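Local coordinates for protein cucumber stellacyanin (Cucumis sativus, PDB 1JER) that binds a copper ion as a blue-copper phytocyanin and probably transfers electrons, at the interface of chains A and B. Numbering follows the deposited sequence. Chains: chain A/B, Cucumber stellacyanin.

The interface of chains A and B. Residues chain A 71, 73-77; chain B 2-3, 5, 35, 37, 79.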
ATOM      1  N   GLU A  71      -9.663 -10.713  -3.802  1.00 67.32           N
ATOM      2  CA  GLU A  71      -8.478 -10.188  -4.545  1.00 63.83           C
ATOM      3  C   GLU A  71      -7.224 -11.040  -4.303  1.00 55.53           C
ATOM      4  O   GLU A  71      -6.764 -11.194  -3.163  1.00 46.71           O
ATOM      5  CB  GLU A  71      -8.182  -8.744  -4.133  1.00 72.40           C
ATOM      6  CG  GLU A  71      -8.398  -8.479  -2.647  1.00 82.71           C
ATOM      7  CD  GLU A  71      -7.944  -7.080  -2.225  1.00 90.59           C
ATOM      8  OE1 GLU A  71      -6.759  -6.667  -2.530  1.00 96.53           O
ATOM      9  OE2 GLU A  71      -8.744  -6.312  -1.568  1.00 99.67           O
ATOM     10  N   THR A  73      -4.508 -10.441  -6.521  1.00 29.07           N
ATOM     11  CA  THR A  73      -3.515  -9.824  -7.407  1.00 25.17           C
ATOM     12  C   THR A  73      -2.255  -9.516  -6.555  1.00 25.35           C
ATOM     13  O   THR A  73      -2.355  -9.305  -5.363  1.00 33.26           O
ATOM     14  CB  THR A  73      -4.035  -8.469  -7.938  1.00 29.32           C
ATOM     15  OG1 THR A  73      -4.507  -7.704  -6.814  1.00 32.00           O
ATOM     16  CG2 THR A  73      -5.256  -8.742  -8.825  1.00 36.43           C
ATOM     17  N   SER A  74      -1.139  -9.537  -7.215  1.00 22.47           N
ATOM     18  CA  SER A  74       0.169  -9.314  -6.571  1.00 22.10           C
ATOM     19  C   SER A  74       0.854  -8.219  -7.396  1.00 22.38           C
ATOM     20  O   SER A  74       0.593  -8.189  -8.613  1.00 22.52           O
ATOM     21  CB  SER A  74       0.965 -10.615  -6.620  1.00 20.32           C
ATOM     22  OG  SER A  74       2.366 -10.412  -6.288  1.00 20.74           O
ATOM     23  N   PRO A  75       1.663  -7.403  -6.801  1.00 20.93           N
ATOM     24  CA  PRO A  75       2.014  -7.448  -5.388  1.00 17.64           C
ATOM     25  C   PRO A  75       0.971  -6.757  -4.511  1.00 21.00           C
ATOM     26  O   PRO A  75       0.256  -5.865  -4.996  1.00 21.90           O
ATOM     27  CB  PRO A  75       3.286  -6.522  -5.344  1.00 19.73           C
ATOM     28  CG  PRO A  75       2.993  -5.528  -6.421  1.00 22.71           C
ATOM     29  CD  PRO A  75       2.378  -6.345  -7.553  1.00 24.29           C
ATOM     30  N   VAL A  76       0.917  -7.205  -3.268  1.00 17.49           N
ATOM     31  CA  VAL A  76       0.040  -6.579  -2.255  1.00 16.40           C
ATOM     32  C   VAL A  76       0.989  -5.802  -1.320  1.00 21.15           C
ATOM     33  O   VAL A  76       1.993  -6.401  -0.896  1.00 18.26           O
ATOM     34  CB  VAL A  76      -0.662  -7.634  -1.408  1.00 18.93           C
ATOM     35  CG1 VAL A  76      -1.286  -6.955  -0.163  1.00 21.08           C
ATOM     36  CG2 VAL A  76      -1.783  -8.271  -2.256  1.00 24.32           C
ATOM     37  N   ILE A  77       0.745  -4.522  -1.171  1.00 19.22           N
ATOM     38  CA  ILE A  77       1.728  -3.736  -0.309  1.00 20.40           C
ATOM     39  C   ILE A  77       0.923  -3.181   0.852  1.00 24.57           C
ATOM     40  O   ILE A  77      -0.092  -2.503   0.645  1.00 25.83           O
ATOM     41  CB  ILE A  77       2.353  -2.593  -1.145  1.00 24.03           C
ATOM     42  CG1 ILE A  77       3.323  -3.165  -2.232  1.00 25.82           C
ATOM     43  CG2 ILE A  77       3.267  -1.749  -0.192  1.00 18.38           C
ATOM     44  CD1 ILE A  77       3.218  -2.474  -3.556  1.00 32.70           C
TER
ATOM     45  N   GLN B   2       1.901 -10.213 -12.657  1.00 41.03           N
ATOM     46  CA  GLN B   2       1.943  -9.237 -11.574  1.00 37.31           C
ATOM     47  C   GLN B   2       1.257  -7.916 -12.062  1.00 38.15           C
ATOM     48  O   GLN B   2       1.389  -7.605 -13.241  1.00 54.34           O
ATOM     49  CB  GLN B   2       3.415  -8.850 -11.291  1.00 39.74           C
ATOM     50  CG  GLN B   2       4.287 -10.047 -10.892  1.00 43.17           C
ATOM     51  CD  GLN B   2       3.740 -10.678  -9.609  1.00 43.89           C
ATOM     52  OE1 GLN B   2       3.193 -11.776  -9.641  1.00 47.38           O
ATOM     53  NE2 GLN B   2       3.903  -9.944  -8.528  1.00 27.27           N
ATOM     54  N   SER B   3       0.644  -7.237 -11.137  1.00 27.19           N
ATOM     55  CA  SER B   3       0.079  -5.921 -11.233  1.00 22.13           C
ATOM     56  C   SER B   3       1.223  -4.917 -11.264  1.00 20.81           C
ATOM     57  O   SER B   3       2.352  -5.313 -10.970  1.00 22.17           O
ATOM     58  CB  SER B   3      -0.901  -5.594 -10.122  1.00 25.67           C
ATOM     59  OG  SER B   3      -2.097  -6.397 -10.268  1.00 26.15           O
ATOM     60  N   VAL B   5       3.281  -1.423 -10.110  1.00 17.00           N
ATOM     61  CA  VAL B   5       3.321  -0.336  -9.063  1.00 15.15           C
ATOM     62  C   VAL B   5       3.792   0.900  -9.827  1.00 14.17           C
ATOM     63  O   VAL B   5       4.900   0.952 -10.390  1.00 19.65           O
ATOM     64  CB  VAL B   5       4.345  -0.712  -7.980  1.00 21.44           C
ATOM     65  CG1 VAL B   5       4.417   0.433  -6.933  1.00 22.34           C
ATOM     66  CG2 VAL B   5       3.930  -2.016  -7.291  1.00 19.63           C
ATOM     67  N   GLY B  35      -5.963  -3.470  -8.837  1.00 17.88           N
ATOM     68  CA  GLY B  35      -4.837  -4.348  -8.457  1.00 18.87           C
ATOM     69  C   GLY B  35      -3.515  -3.617  -8.521  1.00 22.92           C
ATOM     70  O   GLY B  35      -2.540  -3.955  -7.851  1.00 20.12           O
ATOM     71  N   SER B  37      -0.827  -0.438  -7.985  1.00 17.08           N
ATOM     72  CA  SER B  37      -0.699   0.487  -6.827  1.00 19.21           C
ATOM     73  C   SER B  37      -0.004   1.768  -7.353  1.00 16.26           C
ATOM     74  O   SER B  37       0.600   1.765  -8.406  1.00 17.05           O
ATOM     75  CB  SER B  37       0.310  -0.198  -5.830  1.00 22.03           C
ATOM     76  OG  SER B  37      -0.332  -1.330  -5.235  1.00 21.79           O
ATOM     77  N   ARG B  79      -3.241   1.317  -2.956  1.00 18.93           N
ATOM     78  CA  ARG B  79      -3.732   0.259  -3.834  1.00 23.48           C
ATOM     79  C   ARG B  79      -4.951   0.760  -4.602  1.00 21.17           C
ATOM     80  O   ARG B  79      -5.810   1.431  -4.052  1.00 24.06           O
ATOM     81  CB  ARG B  79      -4.136  -1.021  -3.056  1.00 25.68           C
ATOM     82  CG  ARG B  79      -4.086  -2.244  -4.010  1.00 36.93           C
ATOM     83  CD  ARG B  79      -4.213  -3.574  -3.277  1.00 45.88           C
ATOM     84  NE  ARG B  79      -3.242  -4.568  -3.815  1.00 47.92           N
ATOM     85  CZ  ARG B  79      -3.544  -5.451  -4.751  1.00 51.76           C
ATOM     86  NH1 ARG B  79      -4.804  -5.870  -4.876  1.00 59.55           N
ATOM     87  NH2 ARG B  79      -2.610  -5.957  -5.574  1.00 32.80           N
TER
HETATM   88  O   HOH W   1      -0.111  -3.453  -6.642  1.00 24.03           O
HETATM   89  O   HOH W   2      -1.822  -9.340 -10.339  1.00 32.22           O
HETATM   90  O   HOH W   3      -1.122  -3.138  -2.947  1.00 50.26           O
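B:Arg79, on strand 76-79 of chain B, lays its guanidinium against the segment of chain A that leads into the same strand there. With CG anti to the backbone N (chi1 -157°) and the chain bent at chi3 (-137°), the group arrives end-on at A:Thr73: NH1 lies 2.7 Å and NH2 2.9 Å from OG1, and both donate hydrogen bonds to this one hydroxyl oxygen, which lies in the guanidinium plane. NH2 also bonds the carbonyl O of A:Pro75 at 2.9 Å, though from well above the carbonyl plane. A:Val76 CG2 and the backbone of B:Gly35 flank opposite faces near the rim. Beside this tight core, the backbone N of B:Ser3 meets A:Ser74 O at 2.7 Å, almost straight (168° at H), and B:Gln2, bent at chi2, brings NE2 to A:Ser74 OG at 2.8 Å. B:Val5 CG2 packs against A:Pro75 CG (3.7 Å) and the tip of A:Ile77.

The watery side is looser: one water links B:Arg79 NE, B:Ser37 OG and A:Ile77 N, another B:Ser37 OG, B:Gly35 O and A:Pro75 O. Poorly ordered A:Glu71 meets B:Arg79 tip to tip, OE1 forming a salt bridge to NH1 whose hydrogen bond is weak. An alanine at B:Arg79 would probably loosen this patch, losing the paired grip on A:Thr73 and the bond to A:Pro75. Repeated by two-fold symmetry, the patch joins two stellacyanin copies, perhaps only in the crystal.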